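Side-chain contact in carboxysome shell vertex protein CcmL (Synechocystis sp., PDB 2QW7), which probably forms the vertices of the carboxysome shell as a homopentamer, bringing curvature to the otherwise flat hexagonal layers of the polyhedral compartment that sequesters RuBisCO: residues 29-32 / 36-39. Numbering follows the deposited sequence.
Sequences FLDT and PLER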
ATOM      1  N   PHE A  29      10.413 -10.049   6.674  1.00 27.70           N
ATOM      2  CA  PHE A  29      10.353 -10.383   5.253  1.00 25.31           C
ATOM      3  C   PHE A  29      11.691 -10.834   4.672  1.00 30.16           C
ATOM      4  O   PHE A  29      12.837 -10.460   5.146  1.00 26.38           O
ATOM      5  CB  PHE A  29       9.837  -9.224   4.433  1.00 31.23           C
ATOM      6  CG  PHE A  29       8.352  -8.914   4.626  1.00 29.39           C
ATOM      7  CD1 PHE A  29       7.906  -7.631   4.495  1.00 25.32           C
ATOM      8  CD2 PHE A  29       7.410  -9.907   4.846  1.00 30.16           C
ATOM      9  CE1 PHE A  29       6.505  -7.342   4.577  1.00 33.32           C
ATOM     10  CE2 PHE A  29       6.041  -9.587   5.008  1.00 31.71           C
ATOM     11  CZ  PHE A  29       5.581  -8.305   4.853  1.00 21.69           C
ATOM     12  N   LEU A  30      11.513 -11.702   3.657  1.00 29.55           N
ATOM     13  CA  LEU A  30      12.632 -12.304   2.922  1.00 27.38           C
ATOM     14  C   LEU A  30      12.639 -11.880   1.448  1.00 29.34           C
ATOM     15  O   LEU A  30      11.633 -11.693   0.826  1.00 25.29           O
ATOM     16  CB  LEU A  30      12.516 -13.814   2.977  1.00 26.56           C
ATOM     17  CG  LEU A  30      13.104 -14.601   4.138  1.00 23.84           C
ATOM     18  CD1 LEU A  30      12.650 -14.083   5.438  1.00 27.34           C
ATOM     19  CD2 LEU A  30      12.725 -16.025   3.941  1.00 15.90           C
ATOM     20  N   ASP A  31      13.806 -11.760   0.846  1.00 32.04           N
ATOM     21  CA  ASP A  31      13.796 -11.408  -0.567  1.00 33.02           C
ATOM     22  C   ASP A  31      13.722 -12.673  -1.478  1.00 34.55           C
ATOM     23  O   ASP A  31      13.471 -13.779  -1.000  1.00 34.29           O
ATOM     24  CB  ASP A  31      15.002 -10.492  -0.875  1.00 26.60           C
ATOM     25  CG  ASP A  31      16.232 -11.187  -0.807  1.00 22.13           C
ATOM     26  OD1 ASP A  31      16.165 -12.430  -1.011  1.00 22.86           O
ATOM     27  OD2 ASP A  31      17.247 -10.495  -0.579  1.00 27.57           O
ATOM     28  N   THR A  32      13.945 -12.495  -2.786  1.00 36.13           N
ATOM     29  CA  THR A  32      13.901 -13.610  -3.756  1.00 35.52           C
ATOM     30  C   THR A  32      15.111 -14.539  -3.628  1.00 37.80           C
ATOM     31  O   THR A  32      15.112 -15.606  -4.220  1.00 38.43           O
ATOM     32  CB  THR A  32      13.879 -13.223  -5.259  1.00 35.33           C
ATOM     33  OG1 THR A  32      15.061 -12.480  -5.557  1.00 40.39           O
ATOM     34  CG2 THR A  32      12.637 -12.440  -5.640  1.00 35.33           C
ATOM     35  N   PRO A  36      17.112 -11.930   4.424  1.00 38.76           N
ATOM     36  CA  PRO A  36      16.277 -11.081   5.274  1.00 37.92           C
ATOM     37  C   PRO A  36      16.233  -9.603   4.953  1.00 38.06           C
ATOM     38  O   PRO A  36      17.246  -8.914   4.828  1.00 38.47           O
ATOM     39  CB  PRO A  36      16.910 -11.229   6.649  1.00 39.15           C
ATOM     40  CG  PRO A  36      18.349 -11.461   6.362  1.00 42.74           C
ATOM     41  CD  PRO A  36      18.301 -12.395   5.171  1.00 41.34           C
ATOM     42  N   LEU A  37      15.022  -9.101   4.845  1.00 39.16           N
ATOM     43  CA  LEU A  37      14.830  -7.688   4.567  1.00 38.60           C
ATOM     44  C   LEU A  37      14.501  -6.932   5.858  1.00 40.60           C
ATOM     45  O   LEU A  37      14.285  -7.520   6.915  1.00 42.65           O
ATOM     46  CB  LEU A  37      13.741  -7.485   3.518  1.00 33.98           C
ATOM     47  CG  LEU A  37      13.938  -7.995   2.094  1.00 30.45           C
ATOM     48  CD1 LEU A  37      12.637  -7.726   1.276  1.00 34.67           C
ATOM     49  CD2 LEU A  37      15.131  -7.375   1.421  1.00 28.60           C
ATOM     50  N   GLU A  38      14.491  -5.611   5.764  1.00 41.39           N
ATOM     51  CA  GLU A  38      14.200  -4.779   6.925  1.00 40.50           C
ATOM     52  C   GLU A  38      12.698  -4.808   7.172  1.00 36.94           C
ATOM     53  O   GLU A  38      12.246  -4.898   8.315  1.00 36.30           O
ATOM     54  CB  GLU A  38      14.680  -3.343   6.714  1.00 39.87           C
ATOM     55  CG  GLU A  38      14.434  -2.410   7.910  1.00 40.75           C
ATOM     56  CD  GLU A  38      14.696  -0.978   7.550  1.00 42.34           C
ATOM     57  OE1 GLU A  38      13.922  -0.461   6.726  1.00 35.53           O
ATOM     58  OE2 GLU A  38      15.687  -0.380   8.067  1.00 48.60           O
ATOM     59  N   ARG A  39      11.944  -4.740   6.084  1.00 35.90           N
ATOM     60  CA  ARG A  39      10.497  -4.804   6.142  1.00 36.94           C
ATOM     61  C   ARG A  39      10.055  -6.036   6.934  1.00 33.43           C
ATOM     62  O   ARG A  39      10.667  -7.099   6.812  1.00 30.31           O
ATOM     63  CB  ARG A  39       9.889  -4.753   4.736  1.00 39.44           C
ATOM     64  CG  ARG A  39       9.600  -3.319   4.189  1.00 42.40           C
ATOM     65  CD  ARG A  39       8.218  -2.811   4.763  1.00 47.71           C
ATOM     66  NE  ARG A  39       7.032  -3.504   4.206  1.00 42.40           N
ATOM     67  CZ  ARG A  39       5.881  -3.714   4.851  1.00 45.39           C
ATOM     68  NH1 ARG A  39       4.866  -4.364   4.257  1.00 49.54           N
ATOM     69  NH2 ARG A  39       5.727  -3.333   6.110  1.00 46.44           N
TER
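A beta hairpin with a corner in its second arm joins F29 and L30, at the end of strand 24-30, to P36, L37 and R39, where the chain passes into strand 39-45 of the CcmL/EutN sheet. L30 and P36 form an antiparallel non-hydrogen-bonded pair, their CA atoms 4.5 Å apart and their side chains on one face. F29 bonds with both its backbone polar atoms, but to different residues: L37 N gives a nearly straight bond to F29 O at 2.6 Å, whereas F29 N reaches past the corner at E38 to R39 O at 3.0 Å. P36 CA adds a CA-H...O contact to the same F29 O.

The side chain of R39, just past the corner, runs alongside that of F29 in the same direction. With its CG anti to the carbonyl carbon (chi1 -70°), F29 brings CD1 to 3.5 Å from R39 CB. Two successive bends in the R39 chain (chi2 -82°) bring its guanidinium to the edge of the ring, F29 CE1 lying 3.4 Å from R39 NH1. With the planes 77° apart and CE1 over one guanidinium face near its border, the ring presents its edge, not its pi face, to the cation, and no cation-pi stack results. R39 NH2 forms a salt bridge with E41. On the loop side, L37 CD2 packs 3.9 Å from D31 CB, while D31 OD1 accepts hydrogen bonds from K33 N and Q35 N within the turn. Y40 of a neighbouring subunit hydrogen-bonds through its OH to L30 O, placing the hairpin at the pentamer interface.

The two backbone bonds of F29 thus flank the corner, and the guanidinium lays one face against hydrocarbon while E41 engages its NH2.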